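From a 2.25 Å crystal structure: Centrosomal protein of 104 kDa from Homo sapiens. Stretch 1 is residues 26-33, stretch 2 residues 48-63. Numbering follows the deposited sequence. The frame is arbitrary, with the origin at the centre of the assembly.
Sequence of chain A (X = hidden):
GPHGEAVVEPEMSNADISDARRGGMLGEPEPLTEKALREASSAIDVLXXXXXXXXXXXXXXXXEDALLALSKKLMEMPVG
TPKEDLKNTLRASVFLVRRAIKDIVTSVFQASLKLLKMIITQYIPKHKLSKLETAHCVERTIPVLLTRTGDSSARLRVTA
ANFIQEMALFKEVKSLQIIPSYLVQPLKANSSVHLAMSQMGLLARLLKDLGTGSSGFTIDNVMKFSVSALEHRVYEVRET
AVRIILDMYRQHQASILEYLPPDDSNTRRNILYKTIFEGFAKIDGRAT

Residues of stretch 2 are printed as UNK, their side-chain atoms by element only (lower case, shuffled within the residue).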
ATOM      1  N   LEU A  26       2.995  34.276 -12.457  1.00 92.94           N
ATOM      2  CA  LEU A  26       4.061  33.229 -12.406  1.00 93.94           C
ATOM      3  C   LEU A  26       5.310  33.710 -11.650  1.00 89.79           C
ATOM      4  O   LEU A  26       6.382  33.896 -12.237  1.00 88.81           O
ATOM      5  CB  LEU A  26       4.426  32.757 -13.826  1.00 97.45           C
ATOM      6  CG  LEU A  26       3.300  32.104 -14.638  1.00 99.62           C
ATOM      7  CD1 LEU A  26       3.662  32.025 -16.117  1.00 99.87           C
ATOM      8  CD2 LEU A  26       2.964  30.724 -14.089  1.00 99.62           C
ATOM      9  N   GLY A  27       5.153  33.915 -10.341  1.00 84.20           N
ATOM     10  CA  GLY A  27       6.280  34.166  -9.438  1.00 78.08           C
ATOM     11  C   GLY A  27       6.970  32.851  -9.131  1.00 72.67           C
ATOM     12  O   GLY A  27       6.380  31.783  -9.301  1.00 74.05           O
ATOM     13  N   GLU A  28       8.218  32.929  -8.683  1.00 63.55           N
ATOM     14  CA  GLU A  28       8.999  31.734  -8.341  1.00 57.82           C
ATOM     15  C   GLU A  28       8.465  31.042  -7.068  1.00 53.43           C
ATOM     16  O   GLU A  28       7.766  31.673  -6.271  1.00 53.08           O
ATOM     17  CB  GLU A  28      10.490  32.089  -8.169  1.00 56.64           C
ATOM     18  CG  GLU A  28      10.820  32.937  -6.939  1.00 55.42           C
ATOM     19  CD  GLU A  28      12.283  33.354  -6.864  1.00 55.98           C
ATOM     20  OE1 GLU A  28      13.172  32.588  -7.303  1.00 53.97           O
ATOM     21  OE2 GLU A  28      12.545  34.458  -6.341  1.00 54.30           O
ATOM     22  N   PRO A  29       8.792  29.747  -6.876  1.00 50.03           N
ATOM     23  CA  PRO A  29       8.481  29.050  -5.618  1.00 49.39           C
ATOM     24  C   PRO A  29       9.138  29.708  -4.406  1.00 49.35           C
ATOM     25  O   PRO A  29      10.245  30.235  -4.523  1.00 49.82           O
ATOM     26  CB  PRO A  29       9.083  27.657  -5.827  1.00 49.03           C
ATOM     27  CG  PRO A  29       9.106  27.473  -7.296  1.00 49.49           C
ATOM     28  CD  PRO A  29       9.369  28.828  -7.875  1.00 49.86           C
ATOM     29  N   GLU A  30       8.467  29.670  -3.257  1.00 48.95           N
ATOM     30  CA  GLU A  30       9.037  30.222  -2.020  1.00 50.53           C
ATOM     31  C   GLU A  30      10.229  29.361  -1.568  1.00 49.21           C
ATOM     32  O   GLU A  30      10.367  28.222  -2.025  1.00 47.41           O
ATOM     33  CB  GLU A  30       7.970  30.381  -0.918  1.00 52.93           C
ATOM     34  CG  GLU A  30       7.385  29.095  -0.341  1.00 56.15           C
ATOM     35  CD  GLU A  30       6.063  28.683  -0.967  1.00 58.31           C
ATOM     36  OE1 GLU A  30       5.718  29.150  -2.078  1.00 56.85           O
ATOM     37  OE2 GLU A  30       5.361  27.867  -0.335  1.00 64.15           O
ATOM     38  N   PRO A  31      11.103  29.900  -0.692  1.00 48.41           N
ATOM     39  CA  PRO A  31      12.255  29.089  -0.321  1.00 48.88           C
ATOM     40  C   PRO A  31      11.870  27.949   0.618  1.00 48.06           C
ATOM     41  O   PRO A  31      10.821  27.994   1.278  1.00 49.06           O
ATOM     42  CB  PRO A  31      13.171  30.089   0.386  1.00 48.90           C
ATOM     43  CG  PRO A  31      12.239  31.062   1.006  1.00 48.35           C
ATOM     44  CD  PRO A  31      11.040  31.144   0.099  1.00 48.09           C
ATOM     45  N   LEU A  32      12.723  26.935   0.653  1.00 46.97           N
ATOM     46  CA  LEU A  32      12.569  25.818   1.575  1.00 47.67           C
ATOM     47  C   LEU A  32      12.774  26.312   3.005  1.00 48.84           C
ATOM     48  O   LEU A  32      13.654  27.138   3.257  1.00 51.67           O
ATOM     49  CB  LEU A  32      13.586  24.716   1.246  1.00 46.54           C
ATOM     50  CG  LEU A  32      13.378  24.023  -0.106  1.00 45.56           C
ATOM     51  CD1 LEU A  32      14.650  23.339  -0.582  1.00 45.08           C
ATOM     52  CD2 LEU A  32      12.227  23.031  -0.032  1.00 45.07           C
ATOM     53  N   THR A  33      11.963  25.809   3.931  1.00 50.57           N
ATOM     54  CA  THR A  33      12.146  26.095   5.355  1.00 53.53           C
ATOM     55  C   THR A  33      13.404  25.391   5.849  1.00 54.32           C
ATOM     56  O   THR A  33      13.931  24.510   5.166  1.00 53.72           O
ATOM     57  CB  THR A  33      10.957  25.599   6.200  1.00 55.03           C
ATOM     58  OG1 THR A  33      10.789  24.186   6.011  1.00 57.53           O
ATOM     59  CG2 THR A  33       9.668  26.331   5.817  1.00 53.66           C
ATOM     60  N   UNK A  48      18.743  18.810  -7.551  1.00 41.90           N
ATOM     61  CA  UNK A  48      18.911  20.260  -7.626  1.00 41.42           C
ATOM     62  C   UNK A  48      17.902  20.963  -6.738  1.00 41.53           C
ATOM     63  O   UNK A  48      16.804  20.445  -6.489  1.00 41.71           O
ATOM     64  N   UNK A  49      18.272  22.146  -6.264  1.00 40.61           N
ATOM     65  CA  UNK A  49      17.430  22.906  -5.347  1.00 42.12           C
ATOM     66  C   UNK A  49      16.129  23.394  -5.983  1.00 40.74           C
ATOM     67  O   UNK A  49      15.110  23.438  -5.312  1.00 41.25           O
ATOM     68  c   UNK A  49      17.473  24.790  -3.627  1.00 47.72           C
ATOM     69  c   UNK A  49      18.315  25.854  -2.952  1.00 50.30           C
ATOM     70  c   UNK A  49      18.194  24.101  -4.778  1.00 44.72           C
ATOM     71  o   UNK A  49      18.151  26.055  -1.729  1.00 51.95           O
ATOM     72  o   UNK A  49      19.138  26.495  -3.640  1.00 52.86           O
ATOM     73  N   UNK A  50      16.172  23.765  -7.260  1.00 40.91           N
ATOM     74  CA  UNK A  50      15.005  24.309  -7.966  1.00 43.36           C
ATOM     75  C   UNK A  50      13.840  23.323  -7.957  1.00 41.25           C
ATOM     76  O   UNK A  50      12.729  23.669  -7.554  1.00 41.39           O
ATOM     77  c   UNK A  50      14.118  25.201 -10.196  1.00 46.72           C
ATOM     78  o   UNK A  50      16.346  25.715  -9.429  1.00 45.71           O
ATOM     79  c   UNK A  50      15.351  24.687  -9.430  1.00 45.00           C
ATOM     80  N   UNK A  51      14.110  22.099  -8.398  1.00 39.73           N
ATOM     81  CA  UNK A  51      13.091  21.059  -8.468  1.00 39.43           C
ATOM     82  C   UNK A  51      12.550  20.698  -7.081  1.00 38.05           C
ATOM     83  O   UNK A  51      11.344  20.484  -6.931  1.00 37.24           O
ATOM     84  c   UNK A  51      13.633  19.821  -9.190  1.00 40.42           C
ATOM     85  c   UNK A  51      13.139  18.127 -10.966  1.00 42.43           C
ATOM     86  c   UNK A  51      12.592  18.833  -9.733  1.00 42.05           C
ATOM     87  c   UNK A  51      12.152  17.819  -8.679  1.00 42.83           C
ATOM     88  N   UNK A  52      13.418  20.639  -6.072  1.00 36.28           N
ATOM     89  CA  UNK A  52      12.965  20.308  -4.707  1.00 35.94           C
ATOM     90  C   UNK A  52      12.081  21.427  -4.140  1.00 36.23           C
ATOM     91  O   UNK A  52      11.065  21.148  -3.504  1.00 37.51           O
ATOM     92  c   UNK A  52      13.661  19.810  -2.319  1.00 34.94           C
ATOM     93  c   UNK A  52      14.864  18.737  -4.209  1.00 36.51           C
ATOM     94  c   UNK A  52      14.139  19.994  -3.752  1.00 35.24           C
ATOM     95  N   UNK A  53      12.471  22.678  -4.378  1.00 36.37           N
ATOM     96  CA  UNK A  53      11.690  23.843  -3.946  1.00 36.61           C
ATOM     97  C   UNK A  53      10.294  23.866  -4.580  1.00 36.28           C
ATOM     98  O   UNK A  53       9.317  24.123  -3.891  1.00 33.76           O
ATOM     99  c   UNK A  53      12.435  25.134  -4.266  1.00 37.02           C
ATOM    100  N   UNK A  54      10.220  23.605  -5.886  1.00 37.58           N
ATOM    101  CA  UNK A  54       8.944  23.420  -6.593  1.00 41.04           C
ATOM    102  C   UNK A  54       8.039  22.395  -5.894  1.00 42.25           C
ATOM    103  O   UNK A  54       6.868  22.674  -5.614  1.00 43.59           O
ATOM    104  o   UNK A  54       8.184  23.642 -11.145  1.00 52.73           O
ATOM    105  o   UNK A  54      10.076  22.544 -10.867  1.00 54.08           O
ATOM    106  c   UNK A  54       9.388  23.967  -9.095  1.00 47.30           C
ATOM    107  c   UNK A  54       9.169  22.924  -8.020  1.00 44.35           C
ATOM    108  c   UNK A  54       9.206  23.350 -10.474  1.00 50.57           C
ATOM    109  N   UNK A  55       8.602  21.217  -5.620  1.00 40.46           N
ATOM    110  CA  UNK A  55       7.876  20.112  -4.978  1.00 38.90           C
ATOM    111  C   UNK A  55       7.353  20.433  -3.583  1.00 37.53           C
ATOM    112  O   UNK A  55       6.321  19.904  -3.188  1.00 38.05           O
ATOM    113  c   UNK A  55       8.752  18.864  -4.927  1.00 38.55           C
ATOM    114  N   UNK A  56       8.062  21.291  -2.849  1.00 38.30           N
ATOM    115  CA  UNK A  56       7.689  21.675  -1.476  1.00 39.16           C
ATOM    116  C   UNK A  56       6.773  22.896  -1.353  1.00 40.60           C
ATOM    117  O   UNK A  56       6.230  23.141  -0.273  1.00 44.08           O
ATOM    118  c   UNK A  56      10.221  19.760  -0.572  1.00 40.46           C
ATOM    119  c   UNK A  56      10.713  18.651   0.093  1.00 41.46           C
ATOM    120  o   UNK A  56      10.964  17.395   2.081  1.00 40.75           O
ATOM    121  c   UNK A  56       9.253  20.565   1.455  1.00 40.40           C
ATOM    122  c   UNK A  56       8.949  21.944  -0.638  1.00 39.83           C
ATOM    123  c   UNK A  56       9.477  20.731   0.094  1.00 40.30           C
ATOM    124  c   UNK A  56      10.469  18.500   1.442  1.00 40.75           C
ATOM    125  c   UNK A  56       9.743  19.454   2.133  1.00 41.33           C
ATOM    126  N   UNK A  57       6.606  23.669  -2.422  1.00 42.60           N
ATOM    127  CA  UNK A  57       5.958  24.980  -2.303  1.00 44.81           C
ATOM    128  C   UNK A  57       4.426  24.893  -2.256  1.00 46.02           C
ATOM    129  O   UNK A  57       3.833  23.836  -2.497  1.00 46.29           O
ATOM    130  c   UNK A  57       6.417  25.907  -3.426  1.00 45.05           C
ATOM    131  s   UNK A  57       5.625  25.620  -5.007  1.00 47.04           S
ATOM    132  N   UNK A  58       3.800  26.028  -1.958  1.00 46.73           N
ATOM    133  CA  UNK A  58       2.358  26.101  -1.712  1.00 47.61           C
ATOM    134  C   UNK A  58       1.491  26.201  -2.974  1.00 44.48           C
ATOM    135  O   UNK A  58       0.274  26.280  -2.863  1.00 45.28           O
ATOM    136  c   UNK A  58       2.450  27.004   0.670  1.00 57.14           C
ATOM    137  c   UNK A  58       2.055  27.274  -0.771  1.00 52.17           C
ATOM    138  c   UNK A  58       2.376  28.271   1.506  1.00 62.21           C
ATOM    139  n   UNK A  58       2.796  29.281   3.728  1.00 66.23           N
ATOM    140  c   UNK A  58       2.719  28.005   2.965  1.00 64.49           C
ATOM    141  N   UNK A  59       2.107  26.197  -4.157  1.00 41.25           N
ATOM    142  CA  UNK A  59       1.382  26.305  -5.418  1.00 40.72           C
ATOM    143  C   UNK A  59       1.288  24.925  -6.068  1.00 39.43           C
ATOM    144  O   UNK A  59       2.301  24.386  -6.530  1.00 38.16           O
ATOM    145  c   UNK A  59       1.263  27.614  -7.592  1.00 40.58           C
ATOM    146  o   UNK A  59       2.329  28.525  -5.644  1.00 41.26           O
ATOM    147  c   UNK A  59       2.094  27.308  -6.358  1.00 40.89           C
ATOM    148  N   UNK A  60       0.075  24.365  -6.127  1.00 37.76           N
ATOM    149  CA  UNK A  60      -0.097  22.977  -6.558  1.00 36.87           C
ATOM    150  C   UNK A  60       0.384  22.731  -7.978  1.00 37.06           C
ATOM    151  O   UNK A  60       0.912  21.664  -8.256  1.00 37.75           O
ATOM    152  c   UNK A  60      -3.818  23.279  -9.189  1.00 35.18           C
ATOM    153  c   UNK A  60      -2.791  22.489  -8.647  1.00 34.77           C
ATOM    154  c   UNK A  60      -3.763  22.067 -11.223  1.00 36.69           C
ATOM    155  c   UNK A  60      -2.536  22.982  -7.326  1.00 35.15           C
ATOM    156  c   UNK A  60      -3.403  24.003  -7.123  1.00 35.08           C
ATOM    157  c   UNK A  60      -2.728  21.267 -10.714  1.00 35.51           C
ATOM    158  c   UNK A  60      -4.319  23.075 -10.476  1.00 35.95           C
ATOM    159  c   UNK A  60      -1.539  22.467  -6.362  1.00 36.73           C
ATOM    160  c   UNK A  60      -2.237  21.469  -9.431  1.00 35.26           C
ATOM    161  n   UNK A  60      -4.177  24.190  -8.235  1.00 35.21           N
ATOM    162  N   UNK A  61       0.206  23.705  -8.869  1.00 37.45           N
ATOM    163  CA  UNK A  61       0.646  23.554 -10.261  1.00 37.95           C
ATOM    164  C   UNK A  61       2.171  23.463 -10.386  1.00 37.82           C
ATOM    165  O   UNK A  61       2.672  22.868 -11.344  1.00 37.23           O
ATOM    166  o   UNK A  61       0.430  25.960 -10.644  1.00 39.64           O
ATOM    167  c   UNK A  61       0.092  24.679 -11.148  1.00 39.09           C
ATOM    168  N   UNK A  62       2.899  24.050  -9.432  1.00 39.22           N
ATOM    169  CA  UNK A  62       4.349  23.863  -9.344  1.00 41.27           C
ATOM    170  C   UNK A  62       4.699  22.498  -8.770  1.00 39.83           C
ATOM    171  O   UNK A  62       5.629  21.861  -9.255  1.00 38.98           O
ATOM    172  c   UNK A  62       4.970  26.373  -9.114  1.00 48.78           C
ATOM    173  c   UNK A  62       5.030  24.971  -8.521  1.00 44.61           C
ATOM    174  c   UNK A  62       5.376  28.757  -8.899  1.00 54.51           C
ATOM    175  c   UNK A  62       4.891  28.960 -10.186  1.00 55.89           C
ATOM    176  o   UNK A  62       4.841  30.218 -10.728  1.00 58.53           O
ATOM    177  c   UNK A  62       4.496  26.610 -10.422  1.00 51.81           C
ATOM    178  c   UNK A  62       4.447  27.890 -10.949  1.00 54.73           C
ATOM    179  c   UNK A  62       5.415  27.469  -8.374  1.00 51.85           C
ATOM    180  N   UNK A  63       3.979  22.060  -7.737  1.00 38.57           N
ATOM    181  CA  UNK A  63       4.186  20.716  -7.185  1.00 38.47           C
ATOM    182  C   UNK A  63       3.931  19.648  -8.243  1.00 40.52           C
ATOM    183  O   UNK A  63       4.710  18.698  -8.361  1.00 41.03           O
ATOM    184  c   UNK A  63       3.319  20.468  -5.955  1.00 36.81           C
ATOM    185  c   UNK A  63       3.688  21.346  -4.772  1.00 36.56           C
ATOM    186  n   UNK A  63       1.197  22.876  -2.988  1.00 34.16           N
ATOM    187  c   UNK A  63       0.826  21.611  -3.189  1.00 35.60           C
ATOM    188  n   UNK A  63       1.711  20.638  -3.437  1.00 35.66           N
ATOM    189  c   UNK A  63       3.162  20.784  -3.464  1.00 35.83           C
ATOM    190  n   UNK A  63      -0.470  21.311  -3.174  1.00 35.65           N
TER
HETATM  191  O   HOH W   1       9.143  25.737  -1.653  1.00 30.49           O

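Position 48 has no side-chain atoms, so it is Gly 48; its positive phi of 95° would jam a CB against the preceding carbonyl, and it sits at the N-cap of the helix that follows. Position 49 carries three carbons, the last bearing two oxygens: Glu 49, an exposed residue whose CG comes 4.4 Å from Leu 32 CD1. At 50, one carbon bears an oxygen and a carbon, and at 51 four carbons fork at the second; these are Thr 50 and Leu 51, neither touching stretch 1.

Position 52 has one carbon carrying two more, and one of these lies against Leu 32. This is Val 52, buried, with CG1 4.1 Å from Leu 32 CD1. The single carbon at 53 defines Ala 53. So short a side chain lets the extended segment lie close: Leu 32 CD2 is 4.0 Å from Ala 53 CA, and Pro 29 CB is 4.5 Å from Ala 53 CB.

Position 54 has three carbons, the last bearing two oxygens: Glu 54. Although its CA-to-CB bond points away, CG lies 4.0 Å from Pro 29 CG. A lone carbon, out of contact, makes 55 Ala 55. At 56, a carbon leads to a six-carbon ring bearing an oxygen: Tyr 56, whose CB packs 3.5 Å from Leu 32 CD2 while its hydroxyl is hydrogen-bonded elsewhere in the structure.

Position 57 has one carbon and a sulfur: Cys 57, small and buried, with CB 4.0 Å from Pro 29 CB. Position 58 has four carbons in a row ending in nitrogen: Lys 58. Its backbone N donates to Glu 30 OE2 at 2.9 Å, so the main chain supplies this polar link. Position 59, one carbon bearing an oxygen and a carbon, is Thr 59, the N-cap of the next helix, though its side chain makes no capping bond.

Position 60 has one carbon, then fused rings holding eight carbons and a nitrogen, and position 61 a carbon with one oxygen; these are Trp 60 and Ser 61, both out of reach. Position 62 has one carbon, then a six-carbon ring bearing an oxygen; its CA-to-CB bond points toward stretch 1, and the ring oxygen reaches Gly 27. This is Tyr 62. Its CD2 lies 3.8 Å from Pro 29 CG, and its OH donates to Gly 27 O at 2.6 Å. Position 63 has three carbons, a nitrogen and a carbon with two nitrogens: Arg 63, whose NH1 donates to Cys 57 O at 2.8 Å, bracing the turn.

The contact thus rests on Pro 29 and Leu 32 packing against stretch 2, with direct hydrogen bonds from Tyr 62 and Lys 58. A water adds a bridge, donating to Glu 30 O and Ala 53 O, each 2.8 Å from its oxygen.

Stretch 2, residues 48-63: GETLVAEAYCKTWSYR
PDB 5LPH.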